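Local structure of putative leucoanthocyanidin reductase 1 (Vitis vinifera, 3I6I) at residues I22-R35 and G198-D210. The protein probably catalyses the NADPH-dependent reduction of leucoanthocyanidins to catechin-type flavan-3-ols, as a Rossmann-fold reductase of the short-chain dehydrogenase type. Numbering follows the deposited sequence.
Sequences IGQFVATASLDAHR and GTDIGKFTMKTVD. With NDP (NADPH dihydro-nicotinamide-adenine-dinucleotide phosphate), chain B.
Asp210 is held end-on by Arg35, one nitrogen to each carboxylate oxygen: NH1 meets OD2 at 2.9 Å in a nearly straight bond, and NH2 meets OD1 at 3.0 Å. The oxygens are approached from above the carboxylate plane, which is turned 56° from the guanidinium. Val209 CG2 lies over the centre of one guanidinium face, and NH2 adds a weak bond to Met206 O. A leucine in place of Arg35 would probably leave the Asp210 carboxylate without its counter-charge and Val209 without the flat group it packs on. Further along, helix 22-32, which follows the first strand of the Rossmann fold, crosses helix 198-208 at -53° with the axes 7.5 Å apart. Two glycines permit this closeness: Val26 CA comes within 3.9 Å of Gly202 CA, and Gly198 CA sits over the centre of the Phe25 ring in a CH-pi contact. Met206 folds back on itself about its CB-CG bond (chi2 -46°), which brings its sulfur against Val26 CG1 and its CE against Ser30, whose hydroxyl bonds to Thr37. At the cofactor end Ile22 CD1 touches Ile201 CD1 at 4.0 Å, while Ile22 N donates to the NADPH phosphate oxygen O1N at 3.0 Å.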
loop_
_atom_site.group_PDB
_atom_site.type_symbol
_atom_site.label_atom_id
_atom_site.label_comp_id
_atom_site.label_asym_id
_atom_site.label_seq_id
_atom_site.Cartn_x
_atom_site.Cartn_y
_atom_site.Cartn_z
ATOM N N ILE A 22 -4.097 2.766 -4.333
ATOM C CA ILE A 22 -4.051 2.939 -2.881
ATOM C C ILE A 22 -4.385 4.367 -2.469
ATOM O O ILE A 22 -5.064 4.620 -1.466
ATOM C CB ILE A 22 -2.633 2.524 -2.305
ATOM C CG1 ILE A 22 -2.424 1.023 -2.474
ATOM C CG2 ILE A 22 -2.432 2.970 -0.830
ATOM C CD1 ILE A 22 -3.489 0.174 -1.797
ATOM N N GLY A 23 -3.845 5.311 -3.210
ATOM C CA GLY A 23 -4.039 6.714 -2.909
ATOM C C GLY A 23 -5.499 7.135 -2.810
ATOM O O GLY A 23 -5.824 7.939 -1.933
ATOM N N GLN A 24 -6.384 6.563 -3.638
ATOM C CA GLN A 24 -7.820 6.914 -3.628
ATOM C C GLN A 24 -8.430 6.542 -2.256
ATOM O O GLN A 24 -9.223 7.296 -1.664
ATOM C CB GLN A 24 -8.624 6.180 -4.743
ATOM C CG GLN A 24 -8.390 6.660 -6.200
ATOM C CD GLN A 24 -8.976 5.678 -7.287
ATOM N N PHE A 25 -8.060 5.367 -1.765
ATOM C CA PHE A 25 -8.548 4.904 -0.453
ATOM C C PHE A 25 -8.009 5.788 0.687
ATOM O O PHE A 25 -8.761 6.158 1.581
ATOM C CB PHE A 25 -8.127 3.453 -0.205
ATOM C CG PHE A 25 -8.801 2.460 -1.104
ATOM C CD1 PHE A 25 -10.155 2.225 -0.998
ATOM C CD2 PHE A 25 -8.065 1.720 -2.012
ATOM C CE1 PHE A 25 -10.796 1.273 -1.792
ATOM C CE2 PHE A 25 -8.694 0.771 -2.833
ATOM C CZ PHE A 25 -10.057 0.556 -2.729
ATOM N N VAL A 26 -6.721 6.135 0.634
ATOM C CA VAL A 26 -6.092 6.952 1.701
ATOM C C VAL A 26 -6.709 8.349 1.731
ATOM O O VAL A 26 -7.039 8.866 2.787
ATOM C CB VAL A 26 -4.569 7.053 1.515
ATOM C CG1 VAL A 26 -3.970 8.102 2.495
ATOM C CG2 VAL A 26 -3.914 5.633 1.691
ATOM N N ALA A 27 -6.867 8.954 0.553
ATOM C CA ALA A 27 -7.453 10.306 0.431
ATOM C C ALA A 27 -8.902 10.372 0.907
ATOM O O ALA A 27 -9.289 11.287 1.644
ATOM C CB ALA A 27 -7.310 10.828 -1.051
ATOM N N THR A 28 -9.705 9.377 0.525
ATOM C CA THR A 28 -11.087 9.310 0.928
ATOM C C THR A 28 -11.185 9.183 2.427
ATOM O O THR A 28 -12.019 9.833 3.037
ATOM C CB THR A 28 -11.832 8.141 0.202
ATOM O OG1 THR A 28 -11.839 8.421 -1.203
ATOM C CG2 THR A 28 -13.287 8.005 0.679
ATOM N N ALA A 29 -10.337 8.337 3.014
ATOM C CA ALA A 29 -10.290 8.135 4.468
ATOM C C ALA A 29 -9.914 9.417 5.193
ATOM O O ALA A 29 -10.514 9.775 6.193
ATOM C CB ALA A 29 -9.245 7.036 4.813
ATOM N N SER A 30 -8.909 10.110 4.677
ATOM C CA SER A 30 -8.508 11.406 5.239
ATOM C C SER A 30 -9.702 12.390 5.273
ATOM O O SER A 30 -9.994 13.003 6.301
ATOM C CB SER A 30 -7.306 11.974 4.489
ATOM O OG SER A 30 -6.794 13.123 5.154
ATOM N N LEU A 31 -10.437 12.501 4.171
ATOM C CA LEU A 31 -11.608 13.387 4.123
ATOM C C LEU A 31 -12.761 12.929 5.026
ATOM O O LEU A 31 -13.375 13.742 5.701
ATOM C CB LEU A 31 -12.063 13.553 2.677
ATOM C CG LEU A 31 -11.051 14.362 1.854
ATOM C CD1 LEU A 31 -11.122 13.985 0.379
ATOM C CD2 LEU A 31 -11.313 15.864 2.049
ATOM N N ASP A 32 -13.022 11.620 5.059
ATOM C CA ASP A 32 -14.028 11.024 5.946
ATOM C C ASP A 32 -13.685 11.174 7.443
ATOM O O ASP A 32 -14.596 11.180 8.291
ATOM C CB ASP A 32 -14.233 9.540 5.610
ATOM C CG ASP A 32 -14.964 9.325 4.280
ATOM O OD1 ASP A 32 -15.384 10.315 3.646
ATOM O OD2 ASP A 32 -15.113 8.158 3.866
ATOM N N ALA A 33 -12.396 11.327 7.750
ATOM C CA ALA A 33 -11.924 11.587 9.125
ATOM C C ALA A 33 -12.005 13.057 9.488
ATOM O O ALA A 33 -11.595 13.436 10.576
ATOM C CB ALA A 33 -10.479 11.058 9.325
ATOM N N HIS A 34 -12.531 13.878 8.570
ATOM C CA HIS A 34 -12.684 15.316 8.776
ATOM C C HIS A 34 -11.315 16.037 8.926
ATOM O O HIS A 34 -11.224 17.095 9.562
ATOM C CB HIS A 34 -13.615 15.607 9.975
ATOM C CG HIS A 34 -14.622 14.525 10.249
ATOM N ND1 HIS A 34 -15.631 14.197 9.366
ATOM C CD2 HIS A 34 -14.768 13.692 11.309
ATOM C CE1 HIS A 34 -16.357 13.217 9.875
ATOM N NE2 HIS A 34 -15.855 12.892 11.054
ATOM N N ARG A 35 -10.266 15.461 8.346
ATOM C CA ARG A 35 -8.919 16.066 8.348
ATOM C C ARG A 35 -8.779 17.053 7.173
ATOM O O ARG A 35 -9.199 16.743 6.054
ATOM C CB ARG A 35 -7.860 14.993 8.186
ATOM C CG ARG A 35 -7.706 13.999 9.351
ATOM C CD ARG A 35 -6.552 13.022 9.062
ATOM N NE ARG A 35 -6.332 11.986 10.091
ATOM C CZ ARG A 35 -5.672 12.176 11.238
ATOM N NH1 ARG A 35 -5.176 13.382 11.559
ATOM N NH2 ARG A 35 -5.493 11.156 12.073
ATOM N N GLY A 198 -9.138 -2.517 0.799
ATOM C CA GLY A 198 -8.774 -1.146 0.451
ATOM C C GLY A 198 -9.251 -0.075 1.431
ATOM O O GLY A 198 -8.487 0.818 1.834
ATOM N N THR A 199 -10.523 -0.123 1.790
ATOM C CA THR A 199 -11.102 0.869 2.687
ATOM C C THR A 199 -10.435 0.824 4.059
ATOM O O THR A 199 -10.322 1.866 4.711
ATOM C CB THR A 199 -12.655 0.743 2.818
ATOM O OG1 THR A 199 -13.011 -0.563 3.293
ATOM C CG2 THR A 199 -13.359 0.986 1.474
ATOM N N ASP A 200 -10.028 -0.366 4.503
ATOM C CA ASP A 200 -9.291 -0.521 5.773
ATOM C C ASP A 200 -7.837 -0.037 5.649
ATOM O O ASP A 200 -7.292 0.514 6.573
ATOM C CB ASP A 200 -9.315 -1.975 6.277
ATOM C CG ASP A 200 -10.639 -2.350 6.923
ATOM O OD1 ASP A 200 -11.369 -1.443 7.384
ATOM O OD2 ASP A 200 -10.953 -3.565 6.969
ATOM N N ILE A 201 -7.203 -0.245 4.511
ATOM C CA ILE A 201 -5.870 0.336 4.326
ATOM C C ILE A 201 -5.966 1.865 4.476
ATOM O O ILE A 201 -5.147 2.482 5.170
ATOM C CB ILE A 201 -5.299 0.007 2.963
ATOM C CG1 ILE A 201 -5.076 -1.495 2.823
ATOM C CG2 ILE A 201 -3.930 0.814 2.749
ATOM C CD1 ILE A 201 -4.711 -1.920 1.401
ATOM N N GLY A 202 -6.974 2.494 3.865
ATOM C CA GLY A 202 -7.141 3.937 4.021
ATOM C C GLY A 202 -7.465 4.354 5.451
ATOM O O GLY A 202 -6.842 5.243 6.027
ATOM N N LYS A 203 -8.445 3.692 6.055
ATOM C CA LYS A 203 -8.934 4.093 7.358
ATOM C C LYS A 203 -7.826 4.020 8.392
ATOM O O LYS A 203 -7.577 4.984 9.158
ATOM C CB LYS A 203 -10.074 3.166 7.753
ATOM C CG LYS A 203 -10.651 3.397 9.141
ATOM C CD LYS A 203 -11.783 2.361 9.380
ATOM C CE LYS A 203 -11.993 2.094 10.871
ATOM N NZ LYS A 203 -13.129 1.102 11.084
ATOM N N PHE A 204 -7.149 2.881 8.422
ATOM C CA PHE A 204 -6.159 2.659 9.457
ATOM C C PHE A 204 -4.883 3.438 9.184
ATOM O O PHE A 204 -4.322 3.958 10.111
ATOM C CB PHE A 204 -5.935 1.182 9.736
ATOM C CG PHE A 204 -7.121 0.535 10.393
ATOM C CD1 PHE A 204 -7.429 0.822 11.709
ATOM C CD2 PHE A 204 -7.946 -0.337 9.697
ATOM C CE1 PHE A 204 -8.523 0.260 12.317
ATOM C CE2 PHE A 204 -9.047 -0.921 10.318
ATOM C CZ PHE A 204 -9.344 -0.628 11.616
ATOM N N THR A 205 -4.486 3.593 7.917
ATOM C CA THR A 205 -3.405 4.505 7.608
ATOM C C THR A 205 -3.614 5.908 8.179
ATOM O O THR A 205 -2.689 6.506 8.790
ATOM C CB THR A 205 -3.167 4.593 6.086
ATOM O OG1 THR A 205 -2.667 3.351 5.605
ATOM C CG2 THR A 205 -2.146 5.736 5.737
ATOM N N MET A 206 -4.802 6.472 7.975
ATOM C CA MET A 206 -5.009 7.832 8.379
ATOM C C MET A 206 -5.013 7.951 9.903
ATOM O O MET A 206 -4.655 9.005 10.414
ATOM C CB MET A 206 -6.239 8.452 7.690
ATOM C CG MET A 206 -5.972 8.698 6.180
ATOM S SD MET A 206 -4.346 9.500 5.799
ATOM C CE MET A 206 -4.511 10.970 6.757
ATOM N N LYS A 207 -5.390 6.903 10.647
ATOM C CA LYS A 207 -5.343 6.950 12.126
ATOM C C LYS A 207 -3.917 7.080 12.629
ATOM O O LYS A 207 -3.665 7.680 13.682
ATOM C CB LYS A 207 -5.913 5.660 12.759
ATOM C CG LYS A 207 -7.353 5.352 12.416
ATOM C CD LYS A 207 -7.884 4.187 13.266
ATOM C CE LYS A 207 -9.365 3.921 13.014
ATOM N NZ LYS A 207 -10.294 4.941 13.595
ATOM N N THR A 208 -2.975 6.503 11.887
ATOM C CA THR A 208 -1.574 6.462 12.314
ATOM C C THR A 208 -0.844 7.801 12.256
ATOM O O THR A 208 0.181 7.954 12.944
ATOM C CB THR A 208 -0.725 5.430 11.506
ATOM O OG1 THR A 208 -0.408 5.943 10.187
ATOM C CG2 THR A 208 -1.387 4.020 11.486
ATOM N N VAL A 209 -1.353 8.771 11.484
ATOM C CA VAL A 209 -0.485 9.904 11.055
ATOM C C VAL A 209 -0.094 10.812 12.208
ATOM O O VAL A 209 0.935 11.523 12.144
ATOM C CB VAL A 209 -1.067 10.749 9.888
ATOM C CG1 VAL A 209 -1.206 9.857 8.589
ATOM C CG2 VAL A 209 -2.441 11.398 10.278
ATOM N N ASP A 210 -0.912 10.804 13.244
ATOM C CA ASP A 210 -0.661 11.628 14.448
ATOM C C ASP A 210 -0.758 10.885 15.781
ATOM O O ASP A 210 -0.872 11.500 16.838
ATOM C CB ASP A 210 -1.537 12.903 14.406
ATOM C CG ASP A 210 -3.038 12.621 14.293
ATOM O OD1 ASP A 210 -3.488 11.437 14.337
ATOM O OD2 ASP A 210 -3.775 13.629 14.107
HETATM P PA NDP B . -0.630 4.214 -8.903
HETATM O O1A NDP B . 0.205 4.109 -10.156
HETATM O O2A NDP B . -2.142 3.575 -8.933
HETATM O O5B NDP B . -0.837 5.714 -8.356
HETATM C C5B NDP B . 0.255 6.575 -8.266
HETATM C C4B NDP B . -0.173 7.960 -7.961
HETATM O O4B NDP B . 1.121 8.672 -7.861
HETATM C C3B NDP B . -0.949 8.614 -9.133
HETATM O O3B NDP B . -1.949 9.552 -8.654
HETATM C C2B NDP B . 0.142 9.362 -9.895
HETATM O O2B NDP B . -0.422 10.482 -10.578
HETATM C C1B NDP B . 0.979 9.866 -8.722
HETATM N N9A NDP B . 2.334 10.315 -9.041
HETATM C C8A NDP B . 3.291 9.564 -9.586
HETATM N N7A NDP B . 4.403 10.294 -9.701
HETATM C C5A NDP B . 4.157 11.513 -9.209
HETATM C C6A NDP B . 4.925 12.671 -9.072
HETATM N N6A NDP B . 6.201 12.689 -9.462
HETATM N N1A NDP B . 4.358 13.767 -8.530
HETATM C C2A NDP B . 3.093 13.739 -8.116
HETATM N N3A NDP B . 2.327 12.645 -8.216
HETATM C C4A NDP B . 2.843 11.527 -8.775
HETATM O O3 NDP B . 0.165 3.472 -7.730
HETATM P PN NDP B . -0.320 2.287 -6.712
HETATM O O1N NDP B . -1.525 2.528 -5.885
HETATM O O2N NDP B . -0.271 0.994 -7.608
HETATM O O5D NDP B . 1.058 2.184 -5.820
HETATM C C5D NDP B . 1.232 3.023 -4.669
HETATM C C4D NDP B . 2.126 2.323 -3.685
HETATM O O4D NDP B . 1.310 1.220 -3.203
HETATM C C3D NDP B . 3.387 1.726 -4.260
HETATM O O3D NDP B . 4.411 1.801 -3.273
HETATM C C2D NDP B . 3.003 0.271 -4.451
HETATM O O2D NDP B . 4.167 -0.509 -4.266
HETATM C C1D NDP B . 2.051 0.010 -3.286
HETATM N N1N NDP B . 0.943 -0.976 -3.554
HETATM C C2N NDP B . 0.579 -1.959 -2.602
HETATM C C3N NDP B . -0.124 -3.026 -2.975
HETATM C C7N NDP B . -0.540 -4.072 -1.924
HETATM O O7N NDP B . -0.268 -3.911 -0.728
HETATM N N7N NDP B . -1.265 -5.088 -2.361
HETATM C C4N NDP B . -0.522 -3.191 -4.451
HETATM C C5N NDP B . -0.566 -1.843 -5.162
HETATM C C6N NDP B . 0.087 -0.797 -4.674
HETATM P P2B NDP B . -0.435 10.464 -12.257
HETATM O O1X NDP B . -1.375 9.417 -12.735
HETATM O O2X NDP B . -0.789 11.968 -12.630
HETATM O O3X NDP B . 1.057 10.180 -12.705
#